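Local atomic coordinates of hemoglobin (Mustelus griseus, PDB entry 1GCV), a protein that carries oxygen from the gills to the peripheral tissues as the heme-bearing alpha subunit of a tetrameric fish hemoglobin. Residues K7-K12 against P118-A123; E27-L32 against P99-C104; T82-H87 against L135-R140. All blocks are in the same frame, centred on the assembly; numbering follows the deposited sequence.

Contact 2 is the buried core, centred about 8 Å from the centre of the chain, where helices 21-35 and 98-112 pack beside the heme. Contacts 1 and 3 are both centred about 15 Å out, yet contact 1 is buried and contact 3 only partly so. Contact 1 is a small, nearly perpendicular crossing of helices 4-19 and 118-135, away from the heme. Helix 118-135 serves both outer contacts: its first residues join contact 1, and its last, L135, opens the C-terminal segment of contact 3. Chemistry follows place: methyl packing in contact 1, sulfur and leucines in contact 2, a metal bond, a bridging water and polar groups in contact 3. Contacts 2 and 3 both touch the heme.

Contact 1 (K7-K12 against P118-A123)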
loop_
_atom_site.group_PDB
_atom_site.type_symbol
_atom_site.label_atom_id
_atom_site.label_comp_id
_atom_site.label_asym_id
_atom_site.label_seq_id
_atom_site.Cartn_x
_atom_site.Cartn_y
_atom_site.Cartn_z
ATOM N N LYS A 7 9.096 11.604 22.996
ATOM C CA LYS A 7 8.016 12.338 23.647
ATOM C C LYS A 7 8.307 13.835 23.639
ATOM O O LYS A 7 7.404 14.650 23.456
ATOM C CB LYS A 7 7.857 11.868 25.095
ATOM C CG LYS A 7 7.396 10.431 25.250
ATOM C CD LYS A 7 6.222 10.357 26.204
ATOM C CE LYS A 7 6.244 9.079 27.012
ATOM N NZ LYS A 7 5.313 9.179 28.171
ATOM N N GLN A 8 9.572 14.190 23.847
ATOM C CA GLN A 8 9.978 15.592 23.863
ATOM C C GLN A 8 9.939 16.210 22.462
ATOM O O GLN A 8 9.539 17.363 22.305
ATOM C CB GLN A 8 11.384 15.731 24.465
ATOM C CG GLN A 8 11.405 16.359 25.863
ATOM C CD GLN A 8 11.601 15.332 26.971
ATOM O OE1 GLN A 8 12.707 15.159 27.493
ATOM N NE2 GLN A 8 10.523 14.647 27.336
ATOM N N THR A 9 10.356 15.451 21.449
ATOM C CA THR A 9 10.335 15.941 20.066
ATOM C C THR A 9 8.887 16.138 19.611
ATOM O O THR A 9 8.544 17.151 19.006
ATOM C CB THR A 9 11.015 14.951 19.097
ATOM O OG1 THR A 9 12.334 14.651 19.565
ATOM C CG2 THR A 9 11.105 15.550 17.702
ATOM N N ILE A 10 8.043 15.154 19.911
ATOM C CA ILE A 10 6.634 15.207 19.549
ATOM C C ILE A 10 5.964 16.424 20.191
ATOM O O ILE A 10 5.294 17.199 19.512
ATOM C CB ILE A 10 5.918 13.910 19.991
ATOM C CG1 ILE A 10 6.182 12.809 18.964
ATOM C CG2 ILE A 10 4.421 14.145 20.141
ATOM C CD1 ILE A 10 5.999 11.412 19.509
ATOM N N GLY A 11 6.159 16.594 21.496
ATOM C CA GLY A 11 5.570 17.723 22.192
ATOM C C GLY A 11 6.080 19.039 21.636
ATOM O O GLY A 11 5.346 20.026 21.571
ATOM N N LYS A 12 7.345 19.055 21.232
ATOM C CA LYS A 12 7.948 20.255 20.670
ATOM C C LYS A 12 7.331 20.555 19.303
ATOM O O LYS A 12 7.157 21.718 18.937
ATOM C CB LYS A 12 9.469 20.070 20.541
ATOM C CG LYS A 12 10.181 21.157 19.733
ATOM C CD LYS A 12 11.580 20.710 19.285
ATOM C CE LYS A 12 11.711 20.679 17.760
ATOM N NZ LYS A 12 12.227 19.370 17.248
ATOM N N PRO A 118 16.667 13.218 10.526
ATOM C CA PRO A 118 16.123 11.858 10.495
ATOM C C PRO A 118 15.489 11.419 11.824
ATOM O O PRO A 118 14.492 10.699 11.836
ATOM C CB PRO A 118 17.332 11.012 10.121
ATOM C CG PRO A 118 18.147 11.925 9.281
ATOM C CD PRO A 118 18.005 13.278 9.915
ATOM N N ASP A 119 16.061 11.861 12.937
ATOM C CA ASP A 119 15.551 11.501 14.259
ATOM C C ASP A 119 14.180 12.114 14.559
ATOM O O ASP A 119 13.304 11.455 15.120
ATOM C CB ASP A 119 16.553 11.927 15.338
ATOM C CG ASP A 119 17.523 10.819 15.698
ATOM O OD1 ASP A 119 18.624 10.777 15.111
ATOM O OD2 ASP A 119 17.179 9.989 16.567
ATOM N N THR A 120 14.008 13.381 14.195
ATOM C CA THR A 120 12.748 14.088 14.406
ATOM C C THR A 120 11.698 13.467 13.487
ATOM O O THR A 120 10.552 13.246 13.882
ATOM C CB THR A 120 12.918 15.592 14.083
ATOM O OG1 THR A 120 13.809 16.180 15.038
ATOM C CG2 THR A 120 11.583 16.317 14.130
ATOM N N HIS A 121 12.124 13.186 12.259
ATOM C CA HIS A 121 11.305 12.568 11.222
ATOM C C HIS A 121 10.780 11.233 11.744
ATOM O O HIS A 121 9.590 10.938 11.678
ATOM C CB HIS A 121 12.180 12.343 9.978
ATOM C CG HIS A 121 11.450 11.805 8.784
ATOM N ND1 HIS A 121 11.926 11.953 7.499
ATOM C CD2 HIS A 121 10.305 11.087 8.679
ATOM C CE1 HIS A 121 11.109 11.348 6.656
ATOM N NE2 HIS A 121 10.117 10.814 7.345
ATOM N N CYS A 122 11.686 10.424 12.269
ATOM C CA CYS A 122 11.316 9.130 12.803
ATOM C C CYS A 122 10.295 9.248 13.945
ATOM O O CYS A 122 9.308 8.512 13.971
ATOM C CB CYS A 122 12.571 8.404 13.276
ATOM S SG CYS A 122 12.312 6.670 13.559
ATOM N N ALA A 123 10.526 10.172 14.881
ATOM C CA ALA A 123 9.617 10.363 16.007
ATOM C C ALA A 123 8.236 10.789 15.518
ATOM O O ALA A 123 7.213 10.306 16.005
ATOM C CB ALA A 123 10.172 11.406 16.963
#
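T9 meets T120 methyl to methyl where helix 4-19 and helix 118-135, the A and H helices of the globin fold, cross. The two short pieces pass 9.4 Å apart at their axes and stand almost perpendicular, at 83°, and the contact is small: T9, I10 and K12 on one helix, T120 and A123 on the other. The threonine side chains run obliquely to each other. In both, CG2 is anti to the backbone N while OG1 sits beside that N, and each hydroxyl finds its partner within its own part of the chain: T9 OG1 bonds to C5 O, and T120 OG1 to E115 OE1. The closest approach between the two is methyl to methyl, with T9 CG2 3.7 Å from T120 CG2. One helical turn further along 118-123, A123 presents its methyl to T9, CB to CB at 4.2 Å. I10 flanks this spot differently. Its CB does not aim straight at the other helix, but the end of the side chain swings nearer, and I10 CD1 comes to rest 3.9 Å from A123 O, a methyl against a carbonyl oxygen. No hydrogen bond crosses between the segments. Beyond this contact helix 118-135 meets a neighbouring beta chain, with D119 in a salt bridge to K33 of that chain and H121 hydrogen-bonded to its R30. At the exposed margin K12 bends at its last two torsions and crosses T120 at about a right angle, bringing K12 NZ to 4.2 Å from T120 OG1.

Contact 2 (E27-L32 against P99-C104); sequences ECLARL and PMLSEC. With HEM (protoporphyrin IX containing Fe), chain E.
C104 presses its side chain against the backbone of helix 21-35, and this is the tight part of the contact. Its SG lies 3.4 Å from L32 N and its CB 3.5 Å from C28 O, with R31 CB also touching the sulfur at 3.7 Å. It fits between the two short pieces, of the B and G helices of the globin fold, whose axes pass 8.6 Å apart. L101 has CG anti to the backbone N (chi1 175°), which sets CD1 among the leucines, a wider 4.1 Å from both L29 CD2 and L32 CD2. L101 CD2 comes close to the porphyrin, 3.5 Å from HEM CHC. The loose side is M100, partly exposed: only its CB meets L32 CD1 before the chain leads away.

R31 forms a salt bridge within its own helix, NH2 to E27 OE2 at 2.7 Å, on the anti side of the carboxylate and in the guanidinium plane. A leucine in its place would probably leave E27 without its charge mate, and F112 O and Q117 of a neighbouring beta subunit without their donors. Apolar and sulfur packing thus joins the segments, while the charged pair stays within helix 21-35 and R31 hydrogen-bonds across the subunit interface.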
loop_
_atom_site.group_PDB
_atom_site.type_symbol
_atom_site.label_atom_id
_atom_site.label_comp_id
_atom_site.label_asym_id
_atom_site.label_seq_id
_atom_site.Cartn_x
_atom_site.Cartn_y
_atom_site.Cartn_z
ATOM N N GLU A 27 -2.198 23.147 3.929
ATOM C CA GLU A 27 -1.087 22.767 3.076
ATOM C C GLU A 27 -0.967 21.243 2.987
ATOM O O GLU A 27 -0.679 20.698 1.925
ATOM C CB GLU A 27 0.218 23.374 3.600
ATOM C CG GLU A 27 1.425 23.034 2.739
ATOM C CD GLU A 27 2.690 23.724 3.198
ATOM O OE1 GLU A 27 2.587 24.799 3.822
ATOM O OE2 GLU A 27 3.786 23.187 2.932
ATOM N N CYS A 28 -1.188 20.557 4.103
ATOM C CA CYS A 28 -1.108 19.096 4.133
ATOM C C CYS A 28 -2.120 18.477 3.178
ATOM O O CYS A 28 -1.798 17.562 2.421
ATOM C CB CYS A 28 -1.380 18.571 5.548
ATOM S SG CYS A 28 -0.124 19.015 6.749
ATOM N N LEU A 29 -3.348 18.974 3.229
ATOM C CA LEU A 29 -4.412 18.469 2.378
ATOM C C LEU A 29 -4.167 18.781 0.896
ATOM O O LEU A 29 -4.475 17.969 0.032
ATOM C CB LEU A 29 -5.756 19.046 2.835
ATOM C CG LEU A 29 -6.225 18.573 4.213
ATOM C CD1 LEU A 29 -7.411 19.405 4.663
ATOM C CD2 LEU A 29 -6.598 17.102 4.137
ATOM N N ALA A 30 -3.608 19.953 0.602
ATOM C CA ALA A 30 -3.329 20.338 -0.783
ATOM C C ALA A 30 -2.291 19.415 -1.419
ATOM O O ALA A 30 -2.368 19.109 -2.609
ATOM C CB ALA A 30 -2.844 21.797 -0.847
ATOM N N ARG A 31 -1.312 18.983 -0.631
ATOM C CA ARG A 31 -0.291 18.086 -1.146
ATOM C C ARG A 31 -0.931 16.739 -1.425
ATOM O O ARG A 31 -0.624 16.093 -2.426
ATOM C CB ARG A 31 0.841 17.931 -0.134
ATOM C CG ARG A 31 1.535 19.231 0.160
ATOM C CD ARG A 31 2.871 19.035 0.826
ATOM N NE ARG A 31 3.458 20.335 1.120
ATOM C CZ ARG A 31 4.270 20.985 0.299
ATOM N NH1 ARG A 31 4.596 20.450 -0.870
ATOM N NH2 ARG A 31 4.725 22.183 0.631
ATOM N N LEU A 32 -1.830 16.323 -0.536
ATOM C CA LEU A 32 -2.520 15.046 -0.688
ATOM C C LEU A 32 -3.397 15.061 -1.933
ATOM O O LEU A 32 -3.422 14.098 -2.696
ATOM C CB LEU A 32 -3.387 14.752 0.543
ATOM C CG LEU A 32 -4.289 13.510 0.488
ATOM C CD1 LEU A 32 -3.452 12.257 0.630
ATOM C CD2 LEU A 32 -5.334 13.581 1.594
ATOM N N PRO A 99 -2.419 6.685 5.681
ATOM C CA PRO A 99 -0.961 6.734 5.478
ATOM C C PRO A 99 -0.546 7.732 4.382
ATOM O O PRO A 99 0.548 8.300 4.431
ATOM C CB PRO A 99 -0.599 5.297 5.102
ATOM C CG PRO A 99 -1.735 4.471 5.628
ATOM C CD PRO A 99 -2.948 5.328 5.464
ATOM N N MET A 100 -1.417 7.933 3.396
ATOM C CA MET A 100 -1.149 8.871 2.312
ATOM C C MET A 100 -1.058 10.286 2.890
ATOM O O MET A 100 -0.150 11.044 2.557
ATOM C CB MET A 100 -2.265 8.807 1.260
ATOM C CG MET A 100 -2.235 7.563 0.378
ATOM S SD MET A 100 -3.670 7.483 -0.734
ATOM C CE MET A 100 -3.735 5.717 -1.103
ATOM N N LEU A 101 -1.999 10.633 3.764
ATOM C CA LEU A 101 -2.005 11.954 4.386
ATOM C C LEU A 101 -0.838 12.110 5.357
ATOM O O LEU A 101 -0.315 13.206 5.518
ATOM C CB LEU A 101 -3.324 12.201 5.127
ATOM C CG LEU A 101 -3.421 13.498 5.936
ATOM C CD1 LEU A 101 -3.385 14.697 5.000
ATOM C CD2 LEU A 101 -4.713 13.498 6.742
ATOM N N SER A 102 -0.435 11.021 6.006
ATOM C CA SER A 102 0.685 11.081 6.941
ATOM C C SER A 102 1.969 11.527 6.237
ATOM O O SER A 102 2.735 12.314 6.785
ATOM C CB SER A 102 0.903 9.717 7.605
ATOM O OG SER A 102 -0.129 9.458 8.535
ATOM N N GLU A 103 2.204 11.032 5.024
ATOM C CA GLU A 103 3.399 11.416 4.283
ATOM C C GLU A 103 3.367 12.887 3.864
ATOM O O GLU A 103 4.410 13.528 3.775
ATOM C CB GLU A 103 3.581 10.530 3.045
ATOM C CG GLU A 103 4.982 10.612 2.424
ATOM C CD GLU A 103 6.119 10.368 3.427
ATOM O OE1 GLU A 103 7.183 11.013 3.292
ATOM O OE2 GLU A 103 5.954 9.532 4.345
ATOM N N CYS A 104 2.175 13.423 3.616
ATOM C CA CYS A 104 2.043 14.824 3.223
ATOM C C CYS A 104 2.245 15.761 4.409
ATOM O O CYS A 104 2.674 16.902 4.236
ATOM C CB CYS A 104 0.683 15.067 2.580
ATOM S SG CYS A 104 0.588 14.362 0.936
HETATM C CHA HEM E . -13.474 14.765 9.526
HETATM C CHB HEM E . -9.199 14.156 11.772
HETATM C CHC HEM E . -7.549 11.705 7.875
HETATM C CHD HEM E . -11.746 12.485 5.577
HETATM C C1A HEM E . -12.447 14.767 10.495
HETATM C C2A HEM E . -12.474 15.513 11.739
HETATM C C3A HEM E . -11.284 15.388 12.343
HETATM C C4A HEM E . -10.497 14.550 11.477
HETATM C CMA HEM E . -10.870 15.953 13.701
HETATM C CAA HEM E . -13.647 16.266 12.310
HETATM C CBA HEM E . -14.665 15.248 12.761
HETATM C CGA HEM E . -15.954 15.884 13.231
HETATM O O1A HEM E . -16.543 16.684 12.468
HETATM O O2A HEM E . -16.375 15.578 14.369
HETATM C C1B HEM E . -8.414 13.369 10.925
HETATM C C2B HEM E . -7.029 12.993 11.212
HETATM C C3B HEM E . -6.563 12.271 10.136
HETATM C C4B HEM E . -7.668 12.227 9.170
HETATM C CMB HEM E . -6.274 13.284 12.511
HETATM C CAB HEM E . -5.322 11.630 9.999
HETATM C CBB HEM E . -4.100 12.267 10.238
HETATM C C1C HEM E . -8.551 11.742 6.910
HETATM C C2C HEM E . -8.354 11.348 5.524
HETATM C C3C HEM E . -9.552 11.542 4.892
HETATM C C4C HEM E . -10.458 12.087 5.876
HETATM C CMC HEM E . -7.036 10.861 4.919
HETATM C CAC HEM E . -9.919 11.255 3.582
HETATM C CBC HEM E . -9.176 11.560 2.434
HETATM C C1D HEM E . -12.591 13.112 6.480
HETATM C C2D HEM E . -13.908 13.588 6.110
HETATM C C3D HEM E . -14.362 14.262 7.193
HETATM C C4D HEM E . -13.364 14.179 8.255
HETATM C CMD HEM E . -14.648 13.355 4.789
HETATM C CAD HEM E . -15.683 14.992 7.235
HETATM C CBD HEM E . -15.444 16.434 6.833
HETATM C CGD HEM E . -16.600 17.337 7.199
HETATM O O1D HEM E . -17.353 16.999 8.142
HETATM O O2D HEM E . -16.753 18.387 6.539
HETATM N NA HEM E . -11.215 14.150 10.334
HETATM N NB HEM E . -8.826 12.863 9.680
HETATM N NC HEM E . -9.851 12.210 7.131
HETATM N ND HEM E . -12.267 13.432 7.816
HETATM FE FE HEM E . -10.631 12.926 8.846
#

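Contact 3 (T82-H87 against L135-R140); sequences TLALTH and LSSRYR. With HEM (protoporphyrin IX containing Fe), chain E.
H87 and Y139 bring two rings to this contact, and the guanidinium of R138 is the third flat group. The imidazole has L83 O at its edge, exactly in the ring plane: H87 ND1 donates to L83 O at 3.0 Å and 177°, a straight bond that would hold the ring against rotation while NE2 binds the heme iron at 2.2 Å. HEM C4A also lies at this ring's edge, and L135 CG approaches it obliquely. The phenol of Y139 has S136 C at its edge and meets the backbone of H87 obliquely, with its OH 3.6 Å from H87 CB. That hydroxyl also makes a weak hydrogen bond to V93 O, and the ring meets W37 of a neighbouring beta subunit at a steep angle.

L85 CD2 lies at the edge of the R138 guanidinium, near its plane. The arginine bends at its second torsion (chi2 97°), which lays the chain across helix 81-91 and puts R138 CD against A84 CB, a doubtfully short 3.3 Å. Its NH2 continues to a salt bridge with E81. One water joins the segments, donating to A84 O and L135 O and accepting from R138 N, each at 2.7 Å. L135 itself turns inward to the porphyrin, its CD2 3.7 Å from HEM CAB, while its CD1 packs 4.2 Å from L83 CB.

At the chain end, R140 NH2 pairs with D125 and the C-terminal carboxylate with K126, both of the second alpha subunit. Proximal histidine on the F helix, penultimate tyrosine tucked between F and H, and C-terminal arginine tied across the alpha-alpha interface together make the proximal heme site and C-terminal anchor familiar from deoxy hemoglobin.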
loop_
_atom_site.group_PDB
_atom_site.type_symbol
_atom_site.label_atom_id
_atom_site.label_comp_id
_atom_site.label_asym_id
_atom_site.label_seq_id
_atom_site.Cartn_x
_atom_site.Cartn_y
_atom_site.Cartn_z
ATOM N N THR A 82 -13.293 8.295 19.898
ATOM C CA THR A 82 -14.399 8.998 19.266
ATOM C C THR A 82 -14.062 9.316 17.816
ATOM O O THR A 82 -14.907 9.173 16.937
ATOM C CB THR A 82 -14.750 10.308 19.999
ATOM O OG1 THR A 82 -15.021 10.027 21.377
ATOM C CG2 THR A 82 -15.991 10.935 19.390
ATOM N N LEU A 83 -12.826 9.740 17.566
ATOM C CA LEU A 83 -12.396 10.068 16.212
ATOM C C LEU A 83 -12.346 8.808 15.348
ATOM O O LEU A 83 -12.619 8.861 14.151
ATOM C CB LEU A 83 -11.024 10.746 16.237
ATOM C CG LEU A 83 -10.677 11.738 15.121
ATOM C CD1 LEU A 83 -11.874 12.607 14.787
ATOM C CD2 LEU A 83 -9.509 12.605 15.570
ATOM N N ALA A 84 -12.003 7.677 15.958
ATOM C CA ALA A 84 -11.933 6.409 15.239
ATOM C C ALA A 84 -13.336 5.935 14.866
ATOM O O ALA A 84 -13.548 5.385 13.787
ATOM C CB ALA A 84 -11.237 5.356 16.092
ATOM N N LEU A 85 -14.294 6.146 15.763
ATOM C CA LEU A 85 -15.668 5.751 15.497
ATOM C C LEU A 85 -16.257 6.598 14.373
ATOM O O LEU A 85 -17.031 6.100 13.554
ATOM C CB LEU A 85 -16.518 5.912 16.755
ATOM C CG LEU A 85 -16.341 4.802 17.786
ATOM C CD1 LEU A 85 -17.063 5.177 19.069
ATOM C CD2 LEU A 85 -16.875 3.499 17.215
ATOM N N THR A 86 -15.884 7.875 14.333
ATOM C CA THR A 86 -16.376 8.797 13.305
ATOM C C THR A 86 -15.964 8.438 11.871
ATOM O O THR A 86 -16.782 8.510 10.954
ATOM C CB THR A 86 -15.911 10.243 13.581
ATOM O OG1 THR A 86 -16.399 10.667 14.857
ATOM C CG2 THR A 86 -16.436 11.189 12.507
ATOM N N HIS A 87 -14.700 8.063 11.677
ATOM C CA HIS A 87 -14.209 7.700 10.348
ATOM C C HIS A 87 -14.684 6.312 9.923
ATOM O O HIS A 87 -15.076 6.105 8.772
ATOM C CB HIS A 87 -12.676 7.736 10.318
ATOM C CG HIS A 87 -12.149 9.144 10.239
ATOM N ND1 HIS A 87 -12.039 9.866 11.412
ATOM C CD2 HIS A 87 -11.795 9.882 9.114
ATOM C CE1 HIS A 87 -11.642 11.070 11.001
ATOM N NE2 HIS A 87 -11.485 11.120 9.719
ATOM N N LEU A 135 -7.192 5.151 14.055
ATOM C CA LEU A 135 -8.245 5.623 13.158
ATOM C C LEU A 135 -8.792 4.541 12.230
ATOM O O LEU A 135 -9.899 4.671 11.715
ATOM C CB LEU A 135 -7.729 6.803 12.323
ATOM C CG LEU A 135 -8.121 8.223 12.750
ATOM C CD1 LEU A 135 -8.188 8.335 14.265
ATOM C CD2 LEU A 135 -7.109 9.207 12.190
ATOM N N SER A 136 -8.017 3.483 12.011
ATOM C CA SER A 136 -8.444 2.378 11.149
ATOM C C SER A 136 -8.975 1.208 11.976
ATOM O O SER A 136 -9.357 0.183 11.421
ATOM C CB SER A 136 -7.268 1.851 10.305
ATOM O OG SER A 136 -6.421 2.888 9.852
ATOM N N SER A 137 -9.006 1.368 13.296
ATOM C CA SER A 137 -9.417 0.291 14.191
ATOM C C SER A 137 -10.902 0.024 14.424
ATOM O O SER A 137 -11.244 -0.967 15.064
ATOM C CB SER A 137 -8.726 0.470 15.551
ATOM O OG SER A 137 -9.339 1.492 16.324
ATOM N N ARG A 138 -11.788 0.873 13.913
ATOM C CA ARG A 138 -13.213 0.652 14.141
ATOM C C ARG A 138 -14.064 0.560 12.879
ATOM O O ARG A 138 -15.188 1.052 12.847
ATOM C CB ARG A 138 -13.766 1.750 15.055
ATOM C CG ARG A 138 -13.427 1.542 16.516
ATOM C CD ARG A 138 -12.208 2.344 16.914
ATOM N NE ARG A 138 -11.741 2.034 18.264
ATOM C CZ ARG A 138 -12.538 1.846 19.313
ATOM N NH1 ARG A 138 -13.857 1.931 19.186
ATOM N NH2 ARG A 138 -12.014 1.574 20.499
ATOM N N TYR A 139 -13.536 -0.086 11.846
ATOM C CA TYR A 139 -14.272 -0.229 10.597
ATOM C C TYR A 139 -15.065 -1.528 10.525
ATOM O O TYR A 139 -16.138 -1.571 9.931
ATOM C CB TYR A 139 -13.311 -0.163 9.415
ATOM C CG TYR A 139 -12.935 1.240 9.038
ATOM C CD1 TYR A 139 -13.621 1.916 8.039
ATOM C CD2 TYR A 139 -11.882 1.888 9.670
ATOM C CE1 TYR A 139 -13.268 3.204 7.674
ATOM C CE2 TYR A 139 -11.521 3.178 9.316
ATOM C CZ TYR A 139 -12.217 3.832 8.315
ATOM O OH TYR A 139 -11.867 5.121 7.963
ATOM N N ARG A 140 -14.535 -2.586 11.132
ATOM C CA ARG A 140 -15.196 -3.887 11.110
ATOM C C ARG A 140 -14.754 -4.744 12.277
ATOM O O ARG A 140 -14.100 -4.199 13.190
ATOM C CB ARG A 140 -14.860 -4.617 9.815
ATOM C CG ARG A 140 -13.406 -4.458 9.409
ATOM C CD ARG A 140 -12.895 -5.689 8.708
ATOM N NE ARG A 140 -11.471 -5.885 8.952
ATOM C CZ ARG A 140 -10.642 -6.450 8.084
ATOM N NH1 ARG A 140 -9.356 -6.591 8.382
ATOM N NH2 ARG A 140 -11.101 -6.874 6.915
ATOM O OXT ARG A 140 -15.057 -5.954 12.251
HETATM C CHA HEM E . -13.474 14.765 9.526
HETATM C CHB HEM E . -9.199 14.156 11.772
HETATM C CHC HEM E . -7.549 11.705 7.875
HETATM C CHD HEM E . -11.746 12.485 5.577
HETATM C C1A HEM E . -12.447 14.767 10.495
HETATM C C2A HEM E . -12.474 15.513 11.739
HETATM C C3A HEM E . -11.284 15.388 12.343
HETATM C C4A HEM E . -10.497 14.550 11.477
HETATM C CMA HEM E . -10.870 15.953 13.701
HETATM C CAA HEM E . -13.647 16.266 12.310
HETATM C CBA HEM E . -14.665 15.248 12.761
HETATM C CGA HEM E . -15.954 15.884 13.231
HETATM O O1A HEM E . -16.543 16.684 12.468
HETATM O O2A HEM E . -16.375 15.578 14.369
HETATM C C1B HEM E . -8.414 13.369 10.925
HETATM C C2B HEM E . -7.029 12.993 11.212
HETATM C C3B HEM E . -6.563 12.271 10.136
HETATM C C4B HEM E . -7.668 12.227 9.170
HETATM C CMB HEM E . -6.274 13.284 12.511
HETATM C CAB HEM E . -5.322 11.630 9.999
HETATM C CBB HEM E . -4.100 12.267 10.238
HETATM C C1C HEM E . -8.551 11.742 6.910
HETATM C C2C HEM E . -8.354 11.348 5.524
HETATM C C3C HEM E . -9.552 11.542 4.892
HETATM C C4C HEM E . -10.458 12.087 5.876
HETATM C CMC HEM E . -7.036 10.861 4.919
HETATM C CAC HEM E . -9.919 11.255 3.582
HETATM C CBC HEM E . -9.176 11.560 2.434
HETATM C C1D HEM E . -12.591 13.112 6.480
HETATM C C2D HEM E . -13.908 13.588 6.110
HETATM C C3D HEM E . -14.362 14.262 7.193
HETATM C C4D HEM E . -13.364 14.179 8.255
HETATM C CMD HEM E . -14.648 13.355 4.789
HETATM C CAD HEM E . -15.683 14.992 7.235
HETATM C CBD HEM E . -15.444 16.434 6.833
HETATM C CGD HEM E . -16.600 17.337 7.199
HETATM O O1D HEM E . -17.353 16.999 8.142
HETATM O O2D HEM E . -16.753 18.387 6.539
HETATM N NA HEM E . -11.215 14.150 10.334
HETATM N NB HEM E . -8.826 12.863 9.680
HETATM N NC HEM E . -9.851 12.210 7.131
HETATM N ND HEM E . -12.267 13.432 7.816
HETATM FE FE HEM E . -10.631 12.926 8.846
HETATM O O HOH W 1 -11.960 3.360 12.873
#